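Local structure of DNA photolyase (Agrobacterium tumefaciens, 4U63) at residues 71-76 with 221-226; 353-358 with 388-393; 229-234 with 267-272. The protein repairs UV-induced cyclobutane pyrimidine dimers in DNA with light, holding FAD as its flavin cofactor and a methenyl folate as its antenna chromophore. All coordinates share one frame; numbering follows the deposited sequence.

Overall arrangement
All three contacts are largely buried, but their chemistry differs with their place in the fold. Interactions 1 and 3 contain no hydrogen bond between their own segments. Interaction 1 packs tryptophans of helix 68-87 on a proline-bearing linker, whereas interaction 3 sets an alanine and two leucines of helix 227-238 against a turn. Interaction 2 relies on backbone carbonyls at two helix ends and includes a bound folate. Interaction 1 touches both of the others: Trp-223 bonds to the backbone at the end of helix 345-357, and Glu-268 of interaction 3 accepts from Trp-73. Interactions 2 and 3 do not touch, with nearest atoms about 8 Å apart.

Interaction 1 (71-76 with 221-226); sequences EWWLHH and DIWTPG
Aromatic side chains of Trp-72 and Trp-73, on helix 68-87, pack against Trp-223 and Pro-225 in an apolar contact buried where the linker 223-226 runs past the first turns of that helix. Pro-225 is the centre of it. Its CG stands 3.7 Å from the centroid of the six-membered ring of Trp-73 and only 12° off the ring normal, which defines a CH-pi contact over the face. The same CG lies 3.5 Å from Trp-72 CZ3, and Pro-225 CB is 3.7 Å from His-76 CB, so three helix side chains touch one proline ring. The side chains of Trp-72 and Pro-225 meet at about a right angle.

Helix 68-87 belongs to the five-stranded parallel alpha/beta domain of photolyases, and the linker leads from that part of the chain to helix 227-238, with Gly-226 as its N-cap.

The second aromatic element is an offset edge-to-face pair. Trp-73 turns its edge to the face of Trp-223, with centroids 5.4 Å apart and planes at 72°. Because CG of Trp-73 lies anti to the backbone N (chi1 -168°), the indole extends past the proline until CZ3 is 3.6 Å from Trp-223 CG. Ile-222 CG2 covers the opposite face of Trp-223, so this indole is held on both sides. The buried indole nitrogens are satisfied outside the contact: Trp-73 NE1 donates to Glu-268 OE2 and Trp-223 NE1 to His-357 O. On the proline's side of the Trp-72 plane, the edge of His-76 comes down on the indole, CD2 lying 3.5 Å above it.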
loop_
_atom_site.group_PDB
_atom_site.type_symbol
_atom_site.label_atom_id
_atom_site.label_comp_id
_atom_site.label_asym_id
_atom_site.label_seq_id
_atom_site.Cartn_x
_atom_site.Cartn_y
_atom_site.Cartn_z
ATOM N N GLU A 71 -9.867 3.909 4.756
ATOM C CA GLU A 71 -10.781 5.011 5.100
ATOM C C GLU A 71 -10.406 5.620 6.455
ATOM O O GLU A 71 -10.423 6.842 6.614
ATOM C CB GLU A 71 -12.233 4.540 5.105
ATOM C CG GLU A 71 -12.785 4.289 3.713
ATOM C CD GLU A 71 -14.201 3.768 3.717
ATOM O OE1 GLU A 71 -14.648 3.204 4.733
ATOM O OE2 GLU A 71 -14.879 3.914 2.689
ATOM N N TRP A 72 -10.062 4.769 7.423
ATOM C CA TRP A 72 -9.516 5.248 8.693
ATOM C C TRP A 72 -8.280 6.092 8.428
ATOM O O TRP A 72 -8.148 7.189 8.973
ATOM C CB TRP A 72 -9.166 4.081 9.616
ATOM C CG TRP A 72 -8.553 4.474 10.914
ATOM C CD1 TRP A 72 -9.207 4.692 12.080
ATOM C CD2 TRP A 72 -7.158 4.680 11.186
ATOM N NE1 TRP A 72 -8.316 5.029 13.063
ATOM C CE2 TRP A 72 -7.049 5.029 12.547
ATOM C CE3 TRP A 72 -5.992 4.607 10.414
ATOM C CZ2 TRP A 72 -5.822 5.305 13.157
ATOM C CZ3 TRP A 72 -4.765 4.885 11.021
ATOM C CH2 TRP A 72 -4.693 5.228 12.380
ATOM N N TRP A 73 -7.389 5.576 7.584
ATOM C CA TRP A 73 -6.168 6.285 7.215
ATOM C C TRP A 73 -6.487 7.642 6.573
ATOM O O TRP A 73 -5.916 8.680 6.953
ATOM C CB TRP A 73 -5.300 5.444 6.266
ATOM C CG TRP A 73 -3.940 6.028 6.129
ATOM C CD1 TRP A 73 -3.570 7.052 5.309
ATOM C CD2 TRP A 73 -2.772 5.668 6.874
ATOM N NE1 TRP A 73 -2.242 7.343 5.483
ATOM C CE2 TRP A 73 -1.724 6.507 6.435
ATOM C CE3 TRP A 73 -2.503 4.707 7.863
ATOM C CZ2 TRP A 73 -0.425 6.420 6.950
ATOM C CZ3 TRP A 73 -1.208 4.620 8.366
ATOM C CH2 TRP A 73 -0.190 5.477 7.912
ATOM N N LEU A 74 -7.402 7.629 5.611
ATOM C CA LEU A 74 -7.736 8.832 4.856
ATOM C C LEU A 74 -8.280 9.938 5.739
ATOM O O LEU A 74 -7.920 11.094 5.564
ATOM C CB LEU A 74 -8.740 8.527 3.746
ATOM C CG LEU A 74 -9.215 9.737 2.921
ATOM C CD1 LEU A 74 -8.064 10.319 2.124
ATOM C CD2 LEU A 74 -10.360 9.374 1.988
ATOM N N HIS A 75 -9.161 9.587 6.673
ATOM C CA HIS A 75 -9.701 10.579 7.594
ATOM C C HIS A 75 -8.573 11.353 8.278
ATOM O O HIS A 75 -8.519 12.588 8.249
ATOM C CB HIS A 75 -10.559 9.911 8.656
ATOM C CG HIS A 75 -11.092 10.863 9.671
ATOM N ND1 HIS A 75 -12.344 11.433 9.571
ATOM C CD2 HIS A 75 -10.539 11.363 10.801
ATOM C CE1 HIS A 75 -12.540 12.236 10.599
ATOM N NE2 HIS A 75 -11.459 12.212 11.360
ATOM N N HIS A 76 -7.672 10.612 8.898
ATOM C CA HIS A 76 -6.580 11.231 9.645
ATOM C C HIS A 76 -5.603 11.957 8.733
ATOM O O HIS A 76 -5.092 13.008 9.098
ATOM C CB HIS A 76 -5.875 10.190 10.485
ATOM C CG HIS A 76 -6.720 9.688 11.601
ATOM N ND1 HIS A 76 -7.147 10.504 12.621
ATOM C CD2 HIS A 76 -7.223 8.464 11.860
ATOM C CE1 HIS A 76 -7.880 9.805 13.464
ATOM N NE2 HIS A 76 -7.937 8.561 13.029
ATOM N N ASP A 221 -1.573 2.762 17.827
ATOM C CA ASP A 221 -0.374 2.245 18.499
ATOM C C ASP A 221 0.788 2.144 17.528
ATOM O O ASP A 221 1.957 2.238 17.928
ATOM C CB ASP A 221 -0.633 0.858 19.114
ATOM C CG ASP A 221 -1.629 0.891 20.263
ATOM O OD1 ASP A 221 -1.850 1.970 20.856
ATOM O OD2 ASP A 221 -2.188 -0.179 20.584
ATOM N N ILE A 222 0.453 1.938 16.252
ATOM C CA ILE A 222 1.419 1.767 15.190
ATOM C C ILE A 222 1.519 2.975 14.254
ATOM O O ILE A 222 2.607 3.294 13.767
ATOM C CB ILE A 222 1.031 0.551 14.309
ATOM C CG1 ILE A 222 0.679 -0.676 15.170
ATOM C CG2 ILE A 222 2.134 0.229 13.310
ATOM C CD1 ILE A 222 1.777 -1.142 16.107
ATOM N N TRP A 223 0.392 3.631 13.994
ATOM C CA TRP A 223 0.299 4.588 12.897
ATOM C C TRP A 223 -0.049 6.005 13.307
ATOM O O TRP A 223 -0.844 6.215 14.219
ATOM C CB TRP A 223 -0.777 4.116 11.919
ATOM C CG TRP A 223 -0.533 2.757 11.371
ATOM C CD1 TRP A 223 -1.327 1.663 11.516
ATOM C CD2 TRP A 223 0.582 2.345 10.580
ATOM N NE1 TRP A 223 -0.772 0.587 10.865
ATOM C CE2 TRP A 223 0.403 0.978 10.283
ATOM C CE3 TRP A 223 1.724 2.998 10.100
ATOM C CZ2 TRP A 223 1.328 0.246 9.515
ATOM C CZ3 TRP A 223 2.638 2.281 9.348
ATOM C CH2 TRP A 223 2.436 0.912 9.058
ATOM N N THR A 224 0.548 6.962 12.591
ATOM C CA THR A 224 0.206 8.388 12.678
ATOM C C THR A 224 0.069 8.875 11.235
ATOM O O THR A 224 1.045 9.318 10.624
ATOM C CB THR A 224 1.295 9.172 13.435
ATOM O OG1 THR A 224 1.433 8.622 14.742
ATOM C CG2 THR A 224 0.957 10.658 13.565
ATOM N N PRO A 225 -1.138 8.766 10.664
ATOM C CA PRO A 225 -1.288 9.146 9.260
ATOM C C PRO A 225 -0.960 10.608 8.983
ATOM O O PRO A 225 -1.183 11.471 9.827
ATOM C CB PRO A 225 -2.768 8.862 8.985
ATOM C CG PRO A 225 -3.083 7.750 9.903
ATOM C CD PRO A 225 -2.373 8.142 11.169
ATOM N N GLY A 226 -0.407 10.845 7.800
ATOM C CA GLY A 226 -0.093 12.179 7.335
ATOM C C GLY A 226 1.383 12.364 7.086
ATOM O O GLY A 226 2.195 11.494 7.397
#

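Interaction 2 (353-358 with 388-393); sequences QLWQHG and RDTLVD. With MHF (5,10-methenyl-6,7,8-trihydrofolic acid), chain B.
Backbone polar contacts between Gly-358 and the 390-392 turn tie together the C-terminal ends of helices 345-357 and 380-390. Val-392 N donates to Gly-358 O over 2.9 Å with an N-H...O angle of 163°, in the carbonyl plane and on a lone pair. A CA-H...O contact runs the other way, from Gly-358 CA to Thr-390 O at 3.3 Å. Gly-358, which leaves the helix with positive phi, thus lies with its backbone directly against the turn.

Hydrogen bonds to the folate use carbonyls of both helix ends. The amino group NA2 of MHF bridges them, donating nearly straight to Thr-390 O at 2.8 Å and along a distinctly bent path to Leu-354 O at 2.9 Å; the latter oxygen also receives Gly-358 N within its helix. N8 of MHF reaches Asp-389 O at 2.9 Å, almost straight at 176°. Trp-355 O approaches N3 of MHF at 2.7 Å. This is the antenna site of the class III enzyme, set in the helical FAD-binding part of photolyases: from these two segments the pterin's polar contacts are all to main-chain oxygens. Immediately beyond it Leu-391 borders the flavin, and Asp-393 O accepts from N3 of FAD.

Aromatic cover comes from Trp-355. With CG anti to the backbone N (chi1 -166°), its indole swings back over the pterin: O4 of MHF sits over the centre of one face, while Thr-390 CG2 meets the ring at its edge.

Van der Waals contacts join the side chains. Leu-354 CD1 packs on Leu-391 CD2 at 3.6 Å, the two side chains crossing at about a right angle. Both methyls of Leu-354 also rest against Thr-390 OG1, a hydroxyl whose hydrogen-bond partner is Trp-386 O, one turn back.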
loop_
_atom_site.group_PDB
_atom_site.type_symbol
_atom_site.label_atom_id
_atom_site.label_comp_id
_atom_site.label_asym_id
_atom_site.label_seq_id
_atom_site.Cartn_x
_atom_site.Cartn_y
_atom_site.Cartn_z
ATOM N N GLN A 353 -2.626 -10.193 13.211
ATOM C CA GLN A 353 -1.867 -8.951 13.104
ATOM C C GLN A 353 -2.571 -7.968 12.176
ATOM O O GLN A 353 -2.735 -6.795 12.505
ATOM C CB GLN A 353 -0.444 -9.210 12.592
ATOM C CG GLN A 353 0.346 -7.928 12.397
ATOM C CD GLN A 353 1.740 -8.134 11.847
ATOM O OE1 GLN A 353 2.002 -9.039 11.043
ATOM N NE2 GLN A 353 2.646 -7.269 12.264
ATOM N N LEU A 354 -2.969 -8.462 11.005
ATOM C CA LEU A 354 -3.680 -7.670 10.017
ATOM C C LEU A 354 -4.964 -7.071 10.591
ATOM O O LEU A 354 -5.220 -5.866 10.454
ATOM C CB LEU A 354 -3.998 -8.548 8.804
ATOM C CG LEU A 354 -4.825 -7.977 7.658
ATOM C CD1 LEU A 354 -4.204 -6.710 7.091
ATOM C CD2 LEU A 354 -4.979 -9.035 6.578
ATOM N N TRP A 355 -5.762 -7.901 11.244
ATOM C CA TRP A 355 -7.009 -7.437 11.844
ATOM C C TRP A 355 -6.768 -6.357 12.907
ATOM O O TRP A 355 -7.510 -5.371 12.966
ATOM C CB TRP A 355 -7.774 -8.606 12.461
ATOM C CG TRP A 355 -9.184 -8.301 12.791
ATOM C CD1 TRP A 355 -9.741 -8.252 14.032
ATOM C CD2 TRP A 355 -10.237 -8.011 11.864
ATOM N NE1 TRP A 355 -11.071 -7.945 13.942
ATOM C CE2 TRP A 355 -11.404 -7.793 12.621
ATOM C CE3 TRP A 355 -10.304 -7.911 10.470
ATOM C CZ2 TRP A 355 -12.633 -7.488 12.026
ATOM C CZ3 TRP A 355 -11.531 -7.604 9.877
ATOM C CH2 TRP A 355 -12.671 -7.396 10.654
ATOM N N GLN A 356 -5.728 -6.533 13.722
ATOM C CA GLN A 356 -5.460 -5.623 14.845
ATOM C C GLN A 356 -4.798 -4.311 14.444
ATOM O O GLN A 356 -5.162 -3.260 14.962
ATOM C CB GLN A 356 -4.577 -6.308 15.890
ATOM C CG GLN A 356 -4.454 -5.516 17.181
ATOM C CD GLN A 356 -3.524 -6.157 18.195
ATOM O OE1 GLN A 356 -2.940 -7.217 17.950
ATOM N NE2 GLN A 356 -3.381 -5.508 19.350
ATOM N N HIS A 357 -3.813 -4.382 13.545
ATOM C CA HIS A 357 -2.965 -3.233 13.218
ATOM C C HIS A 357 -3.060 -2.705 11.777
ATOM O O HIS A 357 -2.422 -1.702 11.441
ATOM C CB HIS A 357 -1.506 -3.588 13.517
ATOM C CG HIS A 357 -1.221 -3.792 14.972
ATOM N ND1 HIS A 357 -0.334 -4.742 15.429
ATOM C CD2 HIS A 357 -1.713 -3.176 16.072
ATOM C CE1 HIS A 357 -0.280 -4.695 16.742
ATOM N NE2 HIS A 357 -1.114 -3.759 17.164
ATOM N N GLY A 358 -3.838 -3.367 10.931
ATOM C CA GLY A 358 -4.000 -2.920 9.558
ATOM C C GLY A 358 -2.793 -3.153 8.679
ATOM O O GLY A 358 -2.660 -2.520 7.637
ATOM N N ARG A 388 -7.452 -5.740 0.433
ATOM C CA ARG A 388 -7.930 -4.409 0.041
ATOM C C ARG A 388 -8.745 -3.726 1.138
ATOM O O ARG A 388 -8.675 -2.508 1.288
ATOM C CB ARG A 388 -8.769 -4.475 -1.245
ATOM C CG ARG A 388 -8.082 -3.903 -2.469
ATOM C CD ARG A 388 -8.800 -4.266 -3.770
ATOM N NE ARG A 388 -10.261 -4.263 -3.642
ATOM C CZ ARG A 388 -11.098 -5.017 -4.364
ATOM N NH1 ARG A 388 -10.646 -5.870 -5.292
ATOM N NH2 ARG A 388 -12.411 -4.925 -4.151
ATOM N N ASP A 389 -9.518 -4.510 1.890
ATOM C CA ASP A 389 -10.384 -3.967 2.940
ATOM C C ASP A 389 -9.675 -3.770 4.275
ATOM O O ASP A 389 -10.157 -2.992 5.123
ATOM C CB ASP A 389 -11.605 -4.873 3.152
ATOM C CG ASP A 389 -12.736 -4.175 3.926
ATOM O OD1 ASP A 389 -13.039 -2.985 3.668
ATOM O OD2 ASP A 389 -13.339 -4.820 4.794
ATOM N N THR A 390 -8.549 -4.459 4.473
ATOM C CA THR A 390 -7.924 -4.538 5.804
ATOM C C THR A 390 -6.536 -3.911 5.937
ATOM O O THR A 390 -6.095 -3.642 7.053
ATOM C CB THR A 390 -7.834 -5.999 6.268
ATOM O OG1 THR A 390 -7.189 -6.783 5.256
ATOM C CG2 THR A 390 -9.228 -6.563 6.532
ATOM N N LEU A 391 -5.855 -3.697 4.814
ATOM C CA LEU A 391 -4.541 -3.052 4.815
ATOM C C LEU A 391 -4.644 -1.544 4.752
ATOM O O LEU A 391 -5.274 -1.007 3.852
ATOM C CB LEU A 391 -3.716 -3.493 3.609
ATOM C CG LEU A 391 -3.198 -4.938 3.556
ATOM C CD1 LEU A 391 -2.634 -5.239 2.168
ATOM C CD2 LEU A 391 -2.141 -5.173 4.629
ATOM N N VAL A 392 -3.999 -0.854 5.701
ATOM C CA VAL A 392 -3.838 0.595 5.569
ATOM C C VAL A 392 -2.988 0.952 4.329
ATOM O O VAL A 392 -3.158 2.033 3.771
ATOM C CB VAL A 392 -3.289 1.290 6.837
ATOM C CG1 VAL A 392 -4.336 1.249 7.956
ATOM C CG2 VAL A 392 -1.959 0.710 7.301
ATOM N N ASP A 393 -2.110 0.038 3.905
ATOM C CA ASP A 393 -1.232 0.266 2.731
ATOM C C ASP A 393 -1.756 -0.301 1.421
ATOM O O ASP A 393 -1.015 -0.315 0.425
ATOM C CB ASP A 393 0.230 -0.211 2.995
ATOM C CG ASP A 393 0.383 -1.739 3.101
ATOM O OD1 ASP A 393 -0.485 -2.526 2.652
ATOM O OD2 ASP A 393 1.413 -2.163 3.661
HETATM N N1 MHF B . -9.375 -3.726 8.723
HETATM C C2 MHF B . -8.619 -4.108 9.757
HETATM N NA2 MHF B . -7.283 -4.096 9.592
HETATM N N3 MHF B . -9.156 -4.489 10.965
HETATM C C4 MHF B . -10.488 -4.514 11.149
HETATM O O4 MHF B . -10.990 -4.864 12.231
HETATM C C4A MHF B . -11.346 -4.099 10.030
HETATM N N5 MHF B . -12.730 -4.118 10.048
HETATM C C6 MHF B . -13.520 -4.132 8.815
HETATM C C7 MHF B . -12.910 -3.061 7.905
HETATM N N8 MHF B . -11.472 -3.299 7.735
HETATM C C8A MHF B . -10.708 -3.712 8.771
HETATM C C9 MHF B . -14.968 -3.911 9.293
HETATM N N10 MHF B . -14.855 -3.703 10.750
HETATM C C11 MHF B . -13.588 -4.281 11.167
HETATM C C12 MHF B . -18.113 -4.510 13.333
HETATM C C13 MHF B . -16.892 -5.163 13.556
HETATM C C14 MHF B . -15.812 -4.932 12.723
HETATM C C15 MHF B . -15.927 -4.042 11.631
HETATM C C16 MHF B . -17.128 -3.376 11.428
HETATM C C17 MHF B . -18.213 -3.607 12.269
HETATM C C MHF B . -19.301 -4.724 14.236
HETATM O O MHF B . -20.252 -3.971 14.093
HETATM N N MHF B . -19.262 -5.657 15.198
HETATM C CA MHF B . -20.273 -5.828 16.229
HETATM C CB MHF B . -21.014 -7.159 16.094
HETATM C CG MHF B . -21.155 -7.647 14.654
HETATM C CD MHF B . -19.909 -8.296 14.077
HETATM O OE1 MHF B . -18.934 -8.555 14.815
HETATM O OE2 MHF B . -19.895 -8.556 12.857
HETATM C CT MHF B . -19.621 -5.751 17.586
HETATM O O1 MHF B . -19.864 -4.756 18.302
HETATM O O2 MHF B . -18.856 -6.671 17.960
#

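Interaction 3 (229-234 with 267-272); sequences GALDKL and GEISPA
Ile-269, Ala-230 and Glu-268 have the most surface buried where helix 227-238 packs on the short turn that links helix 261-265 to helix 271-276. In that connection between two helices Gly-267 ends the first in a Schellman motif, and Ser-270 is the N-cap of the second, its OG bonded to Ala-273 N. Residues 268 and 269, between these two caps, meet the helix.

Ala-230 points at the turn, and its short side chain lets the backbones come close, its CA lying 6.2 Å from Ile-269 CA. Its methyl CB is 3.9 Å from Ile-269 CB and equally near Glu-268 O, so it sits in the angle between the two residues.

Of its side chain, Glu-268 brings only the base to the contact, CB standing 4.1 Å from Ala-230 CB. The chain then runs extended, carrying the buried carboxylate away to partners elsewhere: Ser-77 OG bonds to OE2 and His-263 ND1 to OE1. The apolar and polar ends of this residue thus serve different neighbours.

Ile-269 makes the broadest contact. Its CG1 is anti to the backbone N (chi1 -171°) and the chain continues extended, which carries the terminal methyl along the helix to two leucine branches: CD1 lies 3.8 Å from Leu-231 CD2 and 3.5 Å from Leu-234 CD2, a turn beyond Ala-230.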
loop_
_atom_site.group_PDB
_atom_site.type_symbol
_atom_site.label_atom_id
_atom_site.label_comp_id
_atom_site.label_asym_id
_atom_site.label_seq_id
_atom_site.Cartn_x
_atom_site.Cartn_y
_atom_site.Cartn_z
ATOM N N GLY A 229 3.804 12.323 10.215
ATOM C CA GLY A 229 3.990 10.912 10.578
ATOM C C GLY A 229 4.906 10.167 9.628
ATOM O O GLY A 229 5.739 9.369 10.066
ATOM N N ALA A 230 4.761 10.430 8.322
ATOM C CA ALA A 230 5.619 9.804 7.320
ATOM C C ALA A 230 7.084 10.150 7.532
ATOM O O ALA A 230 7.942 9.265 7.517
ATOM C CB ALA A 230 5.189 10.193 5.901
ATOM N N LEU A 231 7.353 11.436 7.746
ATOM C CA LEU A 231 8.721 11.916 7.960
ATOM C C LEU A 231 9.284 11.367 9.277
ATOM O O LEU A 231 10.452 11.005 9.334
ATOM C CB LEU A 231 8.780 13.452 7.890
ATOM C CG LEU A 231 8.312 14.040 6.537
ATOM C CD1 LEU A 231 8.037 15.538 6.634
ATOM C CD2 LEU A 231 9.301 13.743 5.417
ATOM N N ASP A 232 8.446 11.278 10.313
ATOM C CA ASP A 232 8.845 10.634 11.578
ATOM C C ASP A 232 9.231 9.159 11.360
ATOM O O ASP A 232 10.229 8.698 11.902
ATOM C CB ASP A 232 7.732 10.712 12.625
ATOM C CG ASP A 232 7.538 12.119 13.201
ATOM O OD1 ASP A 232 8.392 13.017 12.995
ATOM O OD2 ASP A 232 6.506 12.326 13.877
ATOM N N LYS A 233 8.446 8.429 10.562
ATOM C CA LYS A 233 8.788 7.029 10.226
ATOM C C LYS A 233 10.093 6.931 9.448
ATOM O O LYS A 233 10.930 6.074 9.717
ATOM C CB LYS A 233 7.676 6.362 9.408
ATOM C CG LYS A 233 6.457 5.965 10.221
ATOM C CD LYS A 233 6.654 4.652 10.956
ATOM C CE LYS A 233 5.343 4.103 11.508
ATOM N NZ LYS A 233 4.791 4.944 12.603
ATOM N N LEU A 234 10.254 7.803 8.462
ATOM C CA LEU A 234 11.476 7.801 7.671
ATOM C C LEU A 234 12.689 8.118 8.544
ATOM O O LEU A 234 13.693 7.386 8.513
ATOM C CB LEU A 234 11.378 8.778 6.502
ATOM C CG LEU A 234 12.632 8.891 5.626
ATOM C CD1 LEU A 234 12.996 7.561 4.984
ATOM C CD2 LEU A 234 12.430 9.965 4.566
ATOM N N GLY A 267 0.693 8.817 -0.592
ATOM C CA GLY A 267 1.461 9.925 -1.159
ATOM C C GLY A 267 1.835 10.985 -0.145
ATOM O O GLY A 267 1.999 12.169 -0.491
ATOM N N GLU A 268 1.983 10.554 1.104
ATOM C CA GLU A 268 2.365 11.437 2.210
ATOM C C GLU A 268 3.867 11.674 2.230
ATOM O O GLU A 268 4.363 12.585 2.921
ATOM C CB GLU A 268 1.877 10.856 3.531
ATOM C CG GLU A 268 0.366 10.866 3.591
ATOM C CD GLU A 268 -0.236 10.012 4.674
ATOM O OE1 GLU A 268 0.496 9.395 5.476
ATOM O OE2 GLU A 268 -1.485 9.954 4.718
ATOM N N ILE A 269 4.588 10.840 1.490
ATOM C CA ILE A 269 6.021 11.012 1.271
ATOM C C ILE A 269 6.310 10.465 -0.128
ATOM O O ILE A 269 5.687 9.497 -0.549
ATOM C CB ILE A 269 6.853 10.304 2.372
ATOM C CG1 ILE A 269 8.333 10.680 2.258
ATOM C CG2 ILE A 269 6.664 8.784 2.343
ATOM C CD1 ILE A 269 9.112 10.408 3.517
ATOM N N SER A 270 7.227 11.097 -0.849
ATOM C CA SER A 270 7.597 10.635 -2.186
ATOM C C SER A 270 8.697 9.571 -2.129
ATOM O O SER A 270 9.522 9.592 -1.223
ATOM C CB SER A 270 8.088 11.806 -3.026
ATOM O OG SER A 270 9.394 12.211 -2.659
ATOM N N PRO A 271 8.733 8.650 -3.115
ATOM C CA PRO A 271 9.826 7.682 -3.112
ATOM C C PRO A 271 11.192 8.364 -3.331
ATOM O O PRO A 271 12.197 7.851 -2.861
ATOM C CB PRO A 271 9.460 6.736 -4.267
ATOM C CG PRO A 271 8.591 7.569 -5.156
ATOM C CD PRO A 271 7.771 8.366 -4.194
ATOM N N ALA A 272 11.221 9.514 -4.013
ATOM C CA ALA A 272 12.489 10.248 -4.187
ATOM C C ALA A 272 13.016 10.746 -2.852
ATOM O O ALA A 272 14.214 10.710 -2.631
ATOM C CB ALA A 272 12.338 11.410 -5.156
#